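Local coordinates for decapping nuclease RAI1 (Candida albicans, PDB 5BUD), which removes NAD caps from RNA, acts also on triphosphate and cap-bearing 5' ends, uses divalent metal ions, and binds and stimulates the exoribonuclease RAT1, at residues R21-Y26 with K218-G223; T108-L113 with D119-Y124. All blocks are in the same frame, centred on the assembly; numbering follows the deposited sequence.

Contact 1. Residues R21-Y26 with K218-G223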
loop_
_atom_site.group_PDB
_atom_site.type_symbol
_atom_site.label_atom_id
_atom_site.label_comp_id
_atom_site.label_asym_id
_atom_site.label_seq_id
_atom_site.Cartn_x
_atom_site.Cartn_y
_atom_site.Cartn_z
ATOM N N ARG A 21 4.832 -9.169 11.539
ATOM C CA ARG A 21 3.762 -9.646 12.430
ATOM C C ARG A 21 2.746 -8.539 12.584
ATOM O O ARG A 21 3.128 -7.386 12.769
ATOM C CB ARG A 21 4.326 -9.994 13.814
ATOM C CG ARG A 21 5.456 -10.999 13.811
ATOM C CD ARG A 21 5.036 -12.348 13.235
ATOM N NE ARG A 21 5.994 -13.409 13.551
ATOM C CZ ARG A 21 6.077 -14.576 12.910
ATOM N NH1 ARG A 21 5.266 -14.864 11.896
ATOM N NH2 ARG A 21 6.985 -15.468 13.282
ATOM N N GLU A 22 1.462 -8.869 12.489
ATOM C CA GLU A 22 0.427 -7.875 12.738
ATOM C C GLU A 22 0.441 -7.534 14.227
ATOM O O GLU A 22 0.515 -8.430 15.057
ATOM C CB GLU A 22 -0.943 -8.421 12.373
ATOM C CG GLU A 22 -2.084 -7.460 12.661
ATOM C CD GLU A 22 -3.389 -7.912 12.056
ATOM O OE1 GLU A 22 -3.470 -8.023 10.811
ATOM O OE2 GLU A 22 -4.342 -8.140 12.823
ATOM N N LEU A 23 0.323 -6.243 14.538
ATOM C CA LEU A 23 0.168 -5.752 15.906
ATOM C C LEU A 23 -1.311 -5.615 16.222
ATOM O O LEU A 23 -1.774 -6.122 17.240
ATOM C CB LEU A 23 0.878 -4.398 16.078
ATOM C CG LEU A 23 2.387 -4.371 15.761
ATOM C CD1 LEU A 23 2.988 -2.981 15.971
ATOM C CD2 LEU A 23 3.145 -5.412 16.580
ATOM N N PHE A 24 -2.045 -4.911 15.362
ATOM C CA PHE A 24 -3.482 -4.766 15.502
ATOM C C PHE A 24 -4.060 -4.366 14.155
ATOM O O PHE A 24 -3.320 -4.253 13.177
ATOM C CB PHE A 24 -3.820 -3.686 16.567
ATOM C CG PHE A 24 -3.282 -2.313 16.228
ATOM C CD1 PHE A 24 -2.035 -1.934 16.640
ATOM C CD2 PHE A 24 -4.024 -1.436 15.468
ATOM C CE1 PHE A 24 -1.520 -0.709 16.309
ATOM C CE2 PHE A 24 -3.526 -0.183 15.140
ATOM C CZ PHE A 24 -2.267 0.175 15.551
ATOM N N SER A 25 -5.374 -4.128 14.125
ATOM C CA SER A 25 -6.063 -3.649 12.961
ATOM C C SER A 25 -7.104 -2.618 13.337
ATOM O O SER A 25 -7.469 -2.495 14.500
ATOM C CB SER A 25 -6.776 -4.796 12.269
ATOM O OG SER A 25 -7.632 -5.440 13.182
ATOM N N TYR A 26 -7.599 -1.927 12.322
ATOM C CA TYR A 26 -8.707 -1.016 12.451
ATOM C C TYR A 26 -9.348 -0.959 11.065
ATOM O O TYR A 26 -8.901 -1.676 10.159
ATOM C CB TYR A 26 -8.233 0.345 12.997
ATOM C CG TYR A 26 -7.282 1.161 12.159
ATOM C CD1 TYR A 26 -5.957 0.803 12.019
ATOM C CD2 TYR A 26 -7.701 2.324 11.539
ATOM C CE1 TYR A 26 -5.064 1.559 11.268
ATOM C CE2 TYR A 26 -6.828 3.087 10.781
ATOM C CZ TYR A 26 -5.504 2.698 10.647
ATOM O OH TYR A 26 -4.664 3.477 9.890
ATOM N N LYS A 218 13.797 -1.187 12.771
ATOM C CA LYS A 218 12.425 -1.642 12.991
ATOM C C LYS A 218 11.425 -0.676 12.366
ATOM O O LYS A 218 11.552 0.549 12.521
ATOM C CB LYS A 218 12.142 -1.778 14.494
ATOM C CG LYS A 218 12.872 -2.943 15.164
ATOM C CD LYS A 218 12.832 -4.220 14.327
ATOM C CE LYS A 218 13.583 -5.388 14.966
ATOM N NZ LYS A 218 15.028 -5.368 14.580
ATOM N N LEU A 219 10.446 -1.235 11.656
ATOM C CA LEU A 219 9.398 -0.429 11.023
ATOM C C LEU A 219 8.023 -0.931 11.362
ATOM O O LEU A 219 7.803 -2.125 11.367
ATOM C CB LEU A 219 9.523 -0.443 9.513
ATOM C CG LEU A 219 10.852 0.085 8.971
ATOM C CD1 LEU A 219 11.724 -1.104 8.623
ATOM C CD2 LEU A 219 10.593 0.964 7.747
ATOM N N VAL A 220 7.112 0.009 11.614
ATOM C CA VAL A 220 5.695 -0.273 11.730
ATOM C C VAL A 220 5.016 0.306 10.498
ATOM O O VAL A 220 5.216 1.478 10.191
ATOM C CB VAL A 220 5.149 0.340 13.032
ATOM C CG1 VAL A 220 3.617 0.306 13.074
ATOM C CG2 VAL A 220 5.759 -0.409 14.205
ATOM N N LEU A 221 4.250 -0.511 9.781
ATOM C CA LEU A 221 3.584 -0.084 8.532
ATOM C C LEU A 221 2.104 -0.315 8.659
ATOM O O LEU A 221 1.687 -1.403 9.087
ATOM C CB LEU A 221 4.047 -0.912 7.327
ATOM C CG LEU A 221 5.548 -0.970 7.057
ATOM C CD1 LEU A 221 5.824 -1.871 5.877
ATOM C CD2 LEU A 221 6.133 0.414 6.837
ATOM N N ALA A 222 1.315 0.679 8.243
ATOM C CA ALA A 222 -0.131 0.523 8.145
ATOM C C ALA A 222 -0.486 0.295 6.684
ATOM O O ALA A 222 -0.029 1.017 5.822
ATOM C CB ALA A 222 -0.847 1.766 8.689
ATOM N N GLY A 223 -1.288 -0.726 6.403
ATOM C CA GLY A 223 -1.701 -0.989 5.050
ATOM C C GLY A 223 -3.049 -1.641 4.969
ATOM O O GLY A 223 -3.450 -2.422 5.831
#
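Leu23 reaches Val220 methyl to methyl, from a backbone too distant to pair: their CA atoms, the nearest such pair here, lie 8.8 Å apart, and no hydrogen bond links 21-26 with 218-223. The leucine can be followed outward. Its CB already points at the other strand but is still 6.2 Å from Val220 CG1. CG lies anti to the carbonyl carbon and beside the backbone N (chi1 -58°), a setting that carries the fork on toward the valine; CG itself remains 5.4 Å from Val220 CG2. At the fork the two methyls part. CD1 continues forward and stops 4.2 Å from Val220 CG2, with Val220 CG1 only slightly more distant at 4.4 Å, whereas CD2 turns back and stays 6.1 Å from Val220 CG2. One leucine methyl therefore meets both valine branches, the two side chains crossing at about a right angle.

The separation is explained by strand 205-214, which pairs antiparallel with both 21-28 and 217-228 in the PD-(D/E)XK nuclease fold. Val209 of this intervening strand touches Phe24, Tyr26 and Val220, and Leu23 and Phe24 both face it in a classic beta bulge. The helical psi of Leu23, -52°, marks the bulged position, and the backbone of both Leu23 and Phe24 is hydrogen-bonded to Val209.

Farther along, Tyr26 spans the same gap with a longer lever. Its CB does not point directly at 218-223, but the ring carries OH to 4.4 Å from Ala222 CB, a loose contact between a hydroxyl and a methyl. Leu81 and Ala84 of helix 78-92 pack against the same tyrosine, while Ala222 also touches Phe103 of strand 100-103.

Contact 2. Residues T108-L113 with D119-Y124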
loop_
_atom_site.group_PDB
_atom_site.type_symbol
_atom_site.label_atom_id
_atom_site.label_comp_id
_atom_site.label_asym_id
_atom_site.label_seq_id
_atom_site.Cartn_x
_atom_site.Cartn_y
_atom_site.Cartn_z
ATOM N N THR A 108 6.621 1.098 -0.199
ATOM C CA THR A 108 6.479 0.514 -1.534
ATOM C C THR A 108 7.110 1.436 -2.610
ATOM O O THR A 108 7.793 0.959 -3.471
ATOM C CB THR A 108 4.999 0.255 -1.878
ATOM O OG1 THR A 108 4.442 -0.643 -0.912
ATOM C CG2 THR A 108 4.832 -0.353 -3.284
ATOM N N LYS A 109 6.857 2.749 -2.550
ATOM C CA LYS A 109 7.478 3.707 -3.465
ATOM C C LYS A 109 9.000 3.653 -3.428
ATOM O O LYS A 109 9.646 3.642 -4.461
ATOM C CB LYS A 109 6.988 5.141 -3.168
ATOM C CG LYS A 109 5.553 5.333 -3.571
ATOM C CD LYS A 109 5.026 6.672 -3.121
ATOM C CE LYS A 109 3.635 6.901 -3.688
ATOM N NZ LYS A 109 3.809 7.464 -5.044
ATOM N N ILE A 110 9.547 3.599 -2.227
ATOM C CA ILE A 110 10.981 3.540 -2.016
ATOM C C ILE A 110 11.579 2.241 -2.509
ATOM O O ILE A 110 12.589 2.256 -3.239
ATOM C CB ILE A 110 11.322 3.776 -0.539
ATOM C CG1 ILE A 110 10.907 5.198 -0.151
ATOM C CG2 ILE A 110 12.789 3.542 -0.262
ATOM C CD1 ILE A 110 10.887 5.414 1.338
ATOM N N LEU A 111 10.947 1.119 -2.156
ATOM C CA LEU A 111 11.448 -0.189 -2.573
ATOM C C LEU A 111 11.405 -0.401 -4.085
ATOM O O LEU A 111 12.275 -1.068 -4.641
ATOM C CB LEU A 111 10.682 -1.315 -1.864
ATOM C CG LEU A 111 10.929 -2.791 -2.256
ATOM C CD1 LEU A 111 12.373 -3.264 -2.087
ATOM C CD2 LEU A 111 10.024 -3.717 -1.458
ATOM N N SER A 112 10.384 0.105 -4.746
ATOM C CA SER A 112 10.254 -0.129 -6.177
ATOM C C SER A 112 10.982 0.922 -7.015
ATOM O O SER A 112 11.019 0.793 -8.244
ATOM C CB SER A 112 8.792 -0.150 -6.591
ATOM O OG SER A 112 8.201 1.094 -6.291
ATOM N N LEU A 113 11.540 1.931 -6.345
ATOM C CA LEU A 113 12.169 3.095 -7.009
ATOM C C LEU A 113 13.200 2.709 -8.089
ATOM O O LEU A 113 13.172 3.266 -9.189
ATOM C CB LEU A 113 12.775 4.044 -5.954
ATOM C CG LEU A 113 13.577 5.265 -6.473
ATOM C CD1 LEU A 113 13.408 6.437 -5.535
ATOM C CD2 LEU A 113 15.065 4.970 -6.658
ATOM N N ASP A 119 9.355 8.182 -11.460
ATOM C CA ASP A 119 8.308 8.557 -10.495
ATOM C C ASP A 119 8.864 9.362 -9.289
ATOM O O ASP A 119 9.731 8.868 -8.570
ATOM C CB ASP A 119 7.594 7.308 -9.941
ATOM C CG ASP A 119 6.787 6.564 -10.989
ATOM O OD1 ASP A 119 6.290 7.186 -11.940
ATOM O OD2 ASP A 119 6.648 5.331 -10.853
ATOM N N PRO A 120 8.321 10.576 -9.043
ATOM C CA PRO A 120 8.736 11.402 -7.919
ATOM C C PRO A 120 8.319 10.815 -6.561
ATOM O O PRO A 120 7.345 10.080 -6.490
ATOM C CB PRO A 120 7.953 12.710 -8.148
ATOM C CG PRO A 120 6.697 12.253 -8.783
ATOM C CD PRO A 120 7.155 11.165 -9.729
ATOM N N ILE A 121 9.073 11.142 -5.519
ATOM C CA ILE A 121 8.701 10.848 -4.117
ATOM C C ILE A 121 8.910 12.123 -3.312
ATOM O O ILE A 121 9.987 12.720 -3.352
ATOM C CB ILE A 121 9.569 9.735 -3.488
ATOM C CG1 ILE A 121 9.499 8.464 -4.324
ATOM C CG2 ILE A 121 9.127 9.426 -2.052
ATOM C CD1 ILE A 121 10.295 7.305 -3.761
ATOM N N ASP A 122 7.881 12.530 -2.577
ATOM C CA ASP A 122 7.961 13.685 -1.686
ATOM C C ASP A 122 7.242 13.335 -0.368
ATOM O O ASP A 122 6.001 13.199 -0.324
ATOM C CB ASP A 122 7.358 14.960 -2.307
ATOM C CG ASP A 122 8.206 15.536 -3.460
ATOM O OD1 ASP A 122 9.055 16.418 -3.204
ATOM O OD2 ASP A 122 8.032 15.111 -4.625
ATOM N N LEU A 123 8.041 13.222 0.693
ATOM C CA LEU A 123 7.565 12.822 2.020
ATOM C C LEU A 123 8.004 13.848 3.081
ATOM O O LEU A 123 8.880 14.672 2.834
ATOM C CB LEU A 123 8.158 11.474 2.399
ATOM C CG LEU A 123 8.053 10.405 1.308
ATOM C CD1 LEU A 123 8.896 9.184 1.663
ATOM C CD2 LEU A 123 6.592 10.063 1.065
ATOM N N TYR A 124 7.374 13.767 4.243
ATOM C CA TYR A 124 7.747 14.533 5.416
ATOM C C TYR A 124 8.168 13.536 6.482
ATOM O O TYR A 124 7.515 12.503 6.643
ATOM C CB TYR A 124 6.533 15.362 5.888
ATOM C CG TYR A 124 6.225 16.586 5.060
ATOM C CD1 TYR A 124 7.177 17.595 4.859
ATOM C CD2 TYR A 124 4.958 16.765 4.514
ATOM C CE1 TYR A 124 6.858 18.731 4.113
ATOM C CE2 TYR A 124 4.635 17.890 3.788
ATOM C CZ TYR A 124 5.569 18.870 3.600
ATOM O OH TYR A 124 5.175 19.954 2.860
HETATM O O HOH W 1 6.632 7.641 -6.433
HETATM O O HOH W 2 4.809 9.844 -5.459
#
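Ile121 points its side chain at the C-terminal part of helix 104-112 and at Leu113, in a helix-loop-strand unit of the nuclease fold whose helix packs beside the strand it leads into. The axes of the segments 108-112 and 121-124 approach to 10.2 Å and run at 137°, nearer antiparallel than parallel, the chain doubling back between 113 and 119.

Apolar contacts converge on one methyl. Ile121 has CG1 anti to the carbonyl carbon and chi2 extended, which carries CD1 forward to 3.7 Å from Leu113 CD1. The same CD1 lies 3.8 Å from Lys109 O, a backbone oxygen beside the methyl, and 4.2 Å from Ile110 CG1, so three residues of 108-113 meet it. Two residues on, on the same face of the strand, Leu123 CD1 meets Ile110 CD1 at 4.3 Å. Trp328 and Val332 of helix 322-339 and Tyr353 of strand 349-354 continue this apolar layer.

Polar links across the contact are indirect. Lys109 bends at its last torsion (chi4 -85°), and NZ donates to two waters near Pro120 O. One water lies 2.6 Å from Lys109 NZ and 2.7 Å from Pro120 O, to which it donates; the other approaches that oxygen so closely that its bond there is doubtful.

Within 108-113, Thr108 O accepts two bonds: Ser112 N and Ser112 OG approach from opposite faces of the carbonyl plane, OG at 2.9 Å and tilted 27° from it.

How the contacts relate
Contacts 1 and 2 do not touch: their centres are 19 Å apart and their nearest atoms about 7 Å. Strand 100-103 connects them, since it runs parallel to 217-228, which carries one side of contact 1, and leads straight into helix 104-112 of contact 2. Sheet pairing through 131-136 also joins 100-103 to strand 121-128. Each contact comes within about 9 Å of the bound RNA at its nearest atom. Contact 1 is tied to the metals along the chain: Glu224 and Asp226, just beyond 218-223, bind manganese, although the Ala222 side chain is about 13 Å from an ion. In contact 2, Lys109 lies about 10 Å, side chain to side chain, from Gln271, a probable substrate-binding residue.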